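PDB 4ID2: uncharacterized protein from Bacteroides ovatus, which is of unknown function but belongs to the DUF4738 family and adopts a beta-barrel-like fold built mainly from antiparallel strands. Local coordinates for residues A[107-112]-A[124-129]; A[134-139]-A[150-155]; A[72-77]-A[86-91]. All coordinates share one frame; numbering follows the deposited sequence.

Contact 1: residues A[107-112]-A[124-129]; sequences ILEGIV and AASVCY
Strands 107-112 and 124-128 run antiparallel, and their relief differs on the two faces of the sheet. On the face of Leu-108 and Ile-111, CG1 of Ile-111 rests 4.0 Å from the low methyl CB of Ala-125, a bump over a small neighbour, while Leu-108 and Val-127 are two branched chains crossing at about a right angle, CD1 of Leu-108 4.1 Å from CG1 of Val-127. Ile-73 of strand 67-79 covers the two larger bumps. On the other face, Ile-107 turns CG1 into the crowded position between N and carbonyl carbon (chi1 57°), which brings it 3.5 Å from SG of Cys-128. Glu-109 is the projecting side chain at the irregularity. Its extended chain leans over the partner strand, CB beside Ser-126 and CD 3.9 Å from CB of Cys-128, next to a Gly-110 that adds no side chain. OE1 lies 3.2 Å from OG of Ser-126, and OE2 forms a salt bridge with Lys-115 of the second subunit. An alanine here, lacking the carboxylate, would probably leave Ser-126 and Cys-128 less well covered and weaken the hold on the second subunit. At the base of Glu-109, the Ser-126 carbonyl accepts two N-H groups, that of Glu-109 at 2.9 Å and, weakly, that of Gly-110 at 3.3 Å. Two residues set against one make this a classic beta bulge within an antiparallel hairpin.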
# COMPACT_ATOMS: atom_id res chain seq x y z
N ILE A 107 -13.48 9.80 -9.69
CA ILE A 107 -13.47 11.20 -10.15
C ILE A 107 -12.09 11.82 -9.89
O ILE A 107 -11.48 11.54 -8.85
CB ILE A 107 -14.60 12.06 -9.52
CG1 ILE A 107 -14.57 12.06 -7.99
CG2 ILE A 107 -15.96 11.61 -10.05
CD1 ILE A 107 -15.48 13.09 -7.36
N LEU A 108 -11.60 12.68 -10.82
CA LEU A 108 -10.31 13.35 -10.64
C LEU A 108 -10.42 14.27 -9.44
O LEU A 108 -11.27 15.15 -9.42
CB LEU A 108 -9.90 14.13 -11.91
CG LEU A 108 -8.53 14.82 -11.86
CD1 LEU A 108 -7.40 13.81 -11.65
CD2 LEU A 108 -8.26 15.62 -13.11
N GLU A 109 -9.62 14.02 -8.41
CA GLU A 109 -9.68 14.75 -7.15
C GLU A 109 -8.68 15.87 -7.08
O GLU A 109 -9.01 16.93 -6.56
CB GLU A 109 -9.43 13.78 -5.97
CG GLU A 109 -9.74 14.38 -4.60
CD GLU A 109 -9.38 13.51 -3.41
OE1 GLU A 109 -8.39 12.75 -3.49
OE2 GLU A 109 -10.06 13.64 -2.37
N GLY A 110 -7.43 15.61 -7.45
CA GLY A 110 -6.40 16.62 -7.29
C GLY A 110 -5.08 16.30 -7.95
O GLY A 110 -4.77 15.14 -8.21
N ILE A 111 -4.30 17.36 -8.24
CA ILE A 111 -2.94 17.31 -8.77
C ILE A 111 -2.18 18.33 -7.94
O ILE A 111 -2.60 19.49 -7.86
CB ILE A 111 -2.87 17.55 -10.31
CG1 ILE A 111 -3.54 16.37 -11.08
CG2 ILE A 111 -1.41 17.71 -10.75
CD1 ILE A 111 -3.82 16.59 -12.59
N VAL A 112 -1.13 17.88 -7.25
CA VAL A 112 -0.41 18.63 -6.23
C VAL A 112 1.10 18.61 -6.45
O VAL A 112 1.65 17.52 -6.51
CB VAL A 112 -0.76 17.91 -4.88
CG1 VAL A 112 0.17 18.30 -3.74
CG2 VAL A 112 -2.23 18.11 -4.51
N ALA A 124 1.91 14.95 -7.24
CA ALA A 124 1.11 13.86 -6.71
C ALA A 124 -0.27 14.04 -7.30
O ALA A 124 -0.75 15.18 -7.34
CB ALA A 124 1.07 13.91 -5.19
N ALA A 125 -0.85 12.98 -7.84
CA ALA A 125 -2.18 13.04 -8.46
C ALA A 125 -3.08 12.00 -7.83
O ALA A 125 -2.59 10.96 -7.38
CB ALA A 125 -2.07 12.81 -9.95
N SER A 126 -4.38 12.27 -7.77
CA SER A 126 -5.30 11.30 -7.20
C SER A 126 -6.68 11.34 -7.85
O SER A 126 -7.18 12.41 -8.21
CB SER A 126 -5.45 11.52 -5.70
OG SER A 126 -5.86 12.84 -5.40
N VAL A 127 -7.29 10.15 -7.96
CA VAL A 127 -8.67 9.94 -8.40
C VAL A 127 -9.36 9.30 -7.19
O VAL A 127 -8.75 8.45 -6.53
CB VAL A 127 -8.83 9.12 -9.72
CG1 VAL A 127 -8.10 9.80 -10.88
CG2 VAL A 127 -8.35 7.68 -9.57
N CYS A 128 -10.57 9.74 -6.85
CA CYS A 128 -11.28 9.25 -5.67
C CYS A 128 -12.64 8.67 -6.03
O CYS A 128 -13.18 8.96 -7.10
CB CYS A 128 -11.42 10.37 -4.64
SG CYS A 128 -12.74 11.55 -5.02
N TYR A 129 -13.19 7.85 -5.12
CA TYR A 129 -14.50 7.23 -5.29
C TYR A 129 -15.52 8.04 -4.52
O TYR A 129 -15.38 8.18 -3.31
CB TYR A 129 -14.45 5.77 -4.83
CG TYR A 129 -13.51 4.98 -5.72
CD1 TYR A 129 -13.93 4.53 -6.97
CD2 TYR A 129 -12.16 4.88 -5.41
CE1 TYR A 129 -13.04 3.92 -7.84
CE2 TYR A 129 -11.26 4.29 -6.29
CZ TYR A 129 -11.71 3.78 -7.49
OH TYR A 129 -10.81 3.21 -8.36

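Contact 2: residues A[134-139]-A[150-155]; sequences LYMPLS and IQKVDI
The beta hairpin of strands 134-142 and 148-158 forms one side of the chain's four-stranded antiparallel sheet, and here it illustrates how a pairing opens where a strand breaks. The regular part lies at Ser-139 and Gln-151, whose backbones exchange two bonds: Ser-139 N gives to Gln-151 O at 2.9 Å, and Gln-151 N returns to Ser-139 O at 3.0 Å, both in the carbonyl planes. Ser-139 holds OG between its own N and carbonyl carbon (chi1 56°), from where it adds a weak bond to Gln-151 O. At Val-153 the strand is interrupted, and its N-H makes only a weak, 3.4 Å bond to Pro-137 O. A water bridges the two backbones here, donating to Pro-137 O at 2.9 Å and to Val-153 O at 3.0 Å. Beside it, the Pro-137 ring crosses Val-153 at about a right angle, CB 3.9 Å from CG2. On the opposite face, selenomethionine Met-136 bends at chi3 (-94°) and brings its methyl CE to CE of Lys-152, 4.1 Å away. Beyond the break, Asp-154 and Ile-155 pair with a strand of the fourth subunit, while Lys-152 NZ has a long, weak ion pair with Asp-154 of the third. The chemistry thus implies a handover: as direct backbone bonds weaken, water takes up the carbonyls and the departing strand finds partners in another chain.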
# COMPACT_ATOMS: atom_id res chain seq x y z
N LEU A 134 -11.83 6.82 0.03
CA LEU A 134 -10.90 6.00 -0.74
C LEU A 134 -10.43 6.73 -1.99
O LEU A 134 -11.24 7.36 -2.67
CB LEU A 134 -11.54 4.66 -1.14
CG LEU A 134 -11.58 3.57 -0.07
CD1 LEU A 134 -11.98 4.11 1.30
CD2 LEU A 134 -12.55 2.49 -0.47
N TYR A 135 -9.13 6.64 -2.28
CA TYR A 135 -8.56 7.25 -3.48
C TYR A 135 -7.30 6.53 -3.91
O TYR A 135 -6.64 5.87 -3.10
CB TYR A 135 -8.30 8.75 -3.28
CG TYR A 135 -7.21 9.06 -2.29
CD1 TYR A 135 -5.91 9.30 -2.70
CD2 TYR A 135 -7.49 9.17 -0.93
CE1 TYR A 135 -4.91 9.62 -1.79
CE2 TYR A 135 -6.49 9.46 -0.01
CZ TYR A 135 -5.20 9.70 -0.44
OH TYR A 135 -4.20 9.99 0.47
N MSE A 136 -6.97 6.65 -5.20
CA MSE A 136 -5.85 5.95 -5.80
C MSE A 136 -4.70 6.93 -6.04
O MSE A 136 -4.87 7.88 -6.78
CB MSE A 136 -6.28 5.31 -7.11
CG MSE A 136 -5.17 4.57 -7.82
SE MSE A 136 -5.90 3.85 -9.44
CE MSE A 136 -6.38 2.02 -8.66
N PRO A 137 -3.52 6.68 -5.45
CA PRO A 137 -2.38 7.58 -5.68
C PRO A 137 -1.75 7.36 -7.05
O PRO A 137 -1.55 6.22 -7.48
CB PRO A 137 -1.42 7.23 -4.54
CG PRO A 137 -1.72 5.81 -4.23
CD PRO A 137 -3.16 5.58 -4.53
N LEU A 138 -1.48 8.46 -7.77
CA LEU A 138 -0.85 8.46 -9.10
C LEU A 138 0.20 9.58 -9.12
O LEU A 138 0.25 10.37 -8.17
CB LEU A 138 -1.91 8.70 -10.20
CG LEU A 138 -3.12 7.75 -10.20
CD1 LEU A 138 -4.39 8.45 -10.68
CD2 LEU A 138 -2.85 6.52 -11.02
N SER A 139 1.03 9.67 -10.17
CA SER A 139 2.01 10.76 -10.24
C SER A 139 2.25 11.25 -11.67
O SER A 139 2.08 10.50 -12.62
CB SER A 139 3.33 10.33 -9.62
OG SER A 139 3.82 9.16 -10.24
N ILE A 150 3.36 9.89 -16.98
CA ILE A 150 2.39 9.46 -15.97
C ILE A 150 2.80 8.13 -15.39
O ILE A 150 3.20 7.25 -16.14
CB ILE A 150 0.97 9.34 -16.61
CG1 ILE A 150 0.50 10.65 -17.27
CG2 ILE A 150 -0.06 8.84 -15.61
CD1 ILE A 150 0.48 11.84 -16.39
N GLN A 151 2.63 7.95 -14.07
CA GLN A 151 2.95 6.69 -13.40
C GLN A 151 1.92 6.36 -12.33
O GLN A 151 1.31 7.25 -11.74
CB GLN A 151 4.35 6.72 -12.72
CG GLN A 151 5.53 7.21 -13.57
CD GLN A 151 5.64 8.71 -13.76
OE1 GLN A 151 5.85 9.19 -14.88
NE2 GLN A 151 5.60 9.50 -12.69
N LYS A 152 1.77 5.06 -12.05
CA LYS A 152 0.92 4.56 -10.98
C LYS A 152 1.80 4.35 -9.78
O LYS A 152 2.94 3.90 -9.94
CB LYS A 152 0.23 3.25 -11.40
CG LYS A 152 -0.87 2.79 -10.46
CD LYS A 152 -1.40 1.41 -10.87
CE LYS A 152 -2.86 1.21 -10.55
NZ LYS A 152 -3.41 0.01 -11.24
N VAL A 153 1.32 4.68 -8.59
CA VAL A 153 2.09 4.49 -7.36
C VAL A 153 1.98 3.02 -6.99
O VAL A 153 0.87 2.53 -6.80
CB VAL A 153 1.59 5.43 -6.25
CG1 VAL A 153 2.26 5.12 -4.91
CG2 VAL A 153 1.81 6.89 -6.65
N ASP A 154 3.13 2.31 -6.93
CA ASP A 154 3.19 0.88 -6.59
C ASP A 154 3.62 0.71 -5.16
O ASP A 154 3.94 1.69 -4.49
CB ASP A 154 4.15 0.13 -7.54
CG ASP A 154 3.74 0.14 -8.99
OD1 ASP A 154 2.52 0.21 -9.26
OD2 ASP A 154 4.63 0.01 -9.86
N ILE A 155 3.60 -0.53 -4.66
CA ILE A 155 3.95 -0.80 -3.28
C ILE A 155 4.79 -2.02 -3.08
O ILE A 155 4.77 -2.95 -3.88
CB ILE A 155 2.67 -0.97 -2.42
CG1 ILE A 155 1.72 -2.08 -2.98
CG2 ILE A 155 1.93 0.36 -2.25
CD1 ILE A 155 1.13 -2.98 -1.92
O HOH W 1 -1.99 3.33 -7.34

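Contact 3: residues A[72-77]-A[86-91]; sequences KIVLHL and NKTFTK
Phe-89 is the best guide to the beta hairpin of strands 67-79 and 82-89, an antiparallel pair joined here by four backbone bonds. Its CB starts 3.3 Å from Ile-73 O and faces CB of Ile-73. With CG anti to the carbonyl carbon (chi1 -81°), the ring runs alongside Leu-75, pointing the same way. CD2 passes Ile-73 O, which lies at the ring edge and in its plane, and CE2 arrives 4.0 Å from CD2 of Leu-75. At the tip, CZ of Phe-89 lies 3.9 Å from CD of Lys-87, whose aliphatic chain covers one ring face toward the rim. Ile-111 and Ile-140 of the neighbouring sheet also pack against this side chain. Ile-73 O is therefore doubly engaged: besides meeting the ring, it accepts Phe-89 N at 2.7 Å, with the donor 35° out of the carbonyl plane, whereas Phe-89 O receives Ile-73 N on a lone pair. The reverse face, lined by Val-74, Thr-88, His-76 and Asn-86, is more polar and more open to solvent. There His-76 NE2 is hydrogen-bonded to OG1 of Thr-83, and Asn-86 OD1 sits over one ring face, 3.4 Å from CG of His-76, the amide and ring planes 43° apart.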
# COMPACT_ATOMS: atom_id res chain seq x y z
N LYS A 72 -12.07 18.58 -14.09
CA LYS A 72 -10.91 18.81 -14.94
C LYS A 72 -9.91 19.58 -14.08
O LYS A 72 -10.35 20.32 -13.19
CB LYS A 72 -11.24 19.57 -16.24
CG LYS A 72 -11.70 21.02 -16.07
CD LYS A 72 -12.05 21.64 -17.43
CE LYS A 72 -12.51 23.07 -17.28
NZ LYS A 72 -12.76 23.71 -18.60
N ILE A 73 -8.61 19.41 -14.31
CA ILE A 73 -7.59 20.14 -13.56
C ILE A 73 -6.65 20.81 -14.54
O ILE A 73 -5.97 20.11 -15.28
CB ILE A 73 -6.83 19.24 -12.54
CG1 ILE A 73 -7.79 18.82 -11.40
CG2 ILE A 73 -5.64 19.99 -11.97
CD1 ILE A 73 -7.24 17.92 -10.36
N VAL A 74 -6.60 22.14 -14.55
CA VAL A 74 -5.67 22.87 -15.42
C VAL A 74 -4.37 23.06 -14.64
O VAL A 74 -4.41 23.67 -13.57
CB VAL A 74 -6.25 24.22 -15.91
CG1 VAL A 74 -5.22 24.98 -16.75
CG2 VAL A 74 -7.54 24.00 -16.71
N LEU A 75 -3.25 22.54 -15.15
CA LEU A 75 -1.93 22.70 -14.55
C LEU A 75 -1.14 23.63 -15.45
O LEU A 75 -0.87 23.27 -16.59
CB LEU A 75 -1.24 21.33 -14.36
CG LEU A 75 0.29 21.29 -14.12
CD1 LEU A 75 0.74 22.20 -13.02
CD2 LEU A 75 0.74 19.88 -13.76
N HIS A 76 -0.84 24.86 -14.98
CA HIS A 76 -0.05 25.85 -15.72
C HIS A 76 1.30 26.03 -15.03
O HIS A 76 1.39 26.68 -13.99
CB HIS A 76 -0.79 27.19 -15.86
CG HIS A 76 -0.22 28.10 -16.91
ND1 HIS A 76 -0.83 29.29 -17.23
CD2 HIS A 76 0.88 27.95 -17.70
CE1 HIS A 76 -0.09 29.83 -18.19
NE2 HIS A 76 0.94 29.06 -18.51
N LEU A 77 2.35 25.44 -15.61
CA LEU A 77 3.72 25.51 -15.09
C LEU A 77 4.52 26.51 -15.91
O LEU A 77 4.59 26.37 -17.12
CB LEU A 77 4.37 24.12 -15.16
CG LEU A 77 5.80 24.01 -14.64
CD1 LEU A 77 5.88 24.41 -13.17
CD2 LEU A 77 6.34 22.60 -14.84
N ASN A 86 1.13 23.72 -20.06
CA ASN A 86 -0.21 24.26 -19.84
C ASN A 86 -1.20 23.22 -20.34
O ASN A 86 -1.59 23.25 -21.51
CB ASN A 86 -0.37 25.62 -20.54
CG ASN A 86 -1.72 26.27 -20.29
OD1 ASN A 86 -2.17 26.36 -19.15
ND2 ASN A 86 -2.40 26.70 -21.33
N LYS A 87 -1.55 22.25 -19.48
CA LYS A 87 -2.42 21.14 -19.85
C LYS A 87 -3.69 21.08 -19.02
O LYS A 87 -3.64 21.28 -17.81
CB LYS A 87 -1.66 19.82 -19.65
CG LYS A 87 -2.45 18.59 -20.11
CD LYS A 87 -1.54 17.41 -20.35
CE LYS A 87 -2.32 16.15 -20.66
NZ LYS A 87 -3.05 16.23 -21.96
N THR A 88 -4.81 20.72 -19.67
CA THR A 88 -6.07 20.44 -19.00
C THR A 88 -6.06 18.94 -18.72
O THR A 88 -5.97 18.15 -19.66
CB THR A 88 -7.27 20.88 -19.83
OG1 THR A 88 -7.19 22.29 -20.03
CG2 THR A 88 -8.60 20.52 -19.16
N PHE A 89 -6.08 18.56 -17.44
CA PHE A 89 -6.06 17.16 -17.04
C PHE A 89 -7.45 16.65 -16.71
O PHE A 89 -8.27 17.37 -16.15
CB PHE A 89 -5.17 16.93 -15.81
CG PHE A 89 -3.70 16.81 -16.11
CD1 PHE A 89 -3.15 15.60 -16.48
CD2 PHE A 89 -2.86 17.91 -16.00
CE1 PHE A 89 -1.79 15.49 -16.76
CE2 PHE A 89 -1.49 17.78 -16.26
CZ PHE A 89 -0.97 16.58 -16.63
N THR A 90 -7.69 15.37 -17.00
CA THR A 90 -8.90 14.63 -16.61
C THR A 90 -8.43 13.25 -16.17
O THR A 90 -7.30 12.87 -16.46
CB THR A 90 -9.94 14.55 -17.75
OG1 THR A 90 -9.46 13.71 -18.80
CG2 THR A 90 -10.31 15.91 -18.30
N LYS A 91 -9.30 12.48 -15.50
CA LYS A 91 -8.93 11.12 -15.08
C LYS A 91 -8.52 10.23 -16.30
O LYS A 91 -7.72 9.32 -16.14
CB LYS A 91 -10.07 10.45 -14.29
CG LYS A 91 -11.34 10.19 -15.09
CD LYS A 91 -12.41 9.55 -14.24
CE LYS A 91 -13.60 9.17 -15.08
NZ LYS A 91 -14.83 9.02 -14.26

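How the contacts relate
Contacts 1 and 2 belong to one antiparallel sheet: strands 121-128 and 134-142 are neighbours in it, joined by backbone bonds of Ala-125 with Leu-138 and Val-127 with Met-136. Contact 3 lies in the other sheet and meets contact 1 through apolar side chains, with Ile-73 and Phe-89 packed on Leu-108 and Ile-111 to form a shared core. Centres of contacts 2 and 3 are about 17 Å apart and the two do not touch. Contact 1, partly buried and closest to the centre of the chain, sends a charge to the second subunit; contact 3, also partly buried, has one mainly apolar face and one polar, exposed one; contact 2 is buried amid three neighbouring subunits.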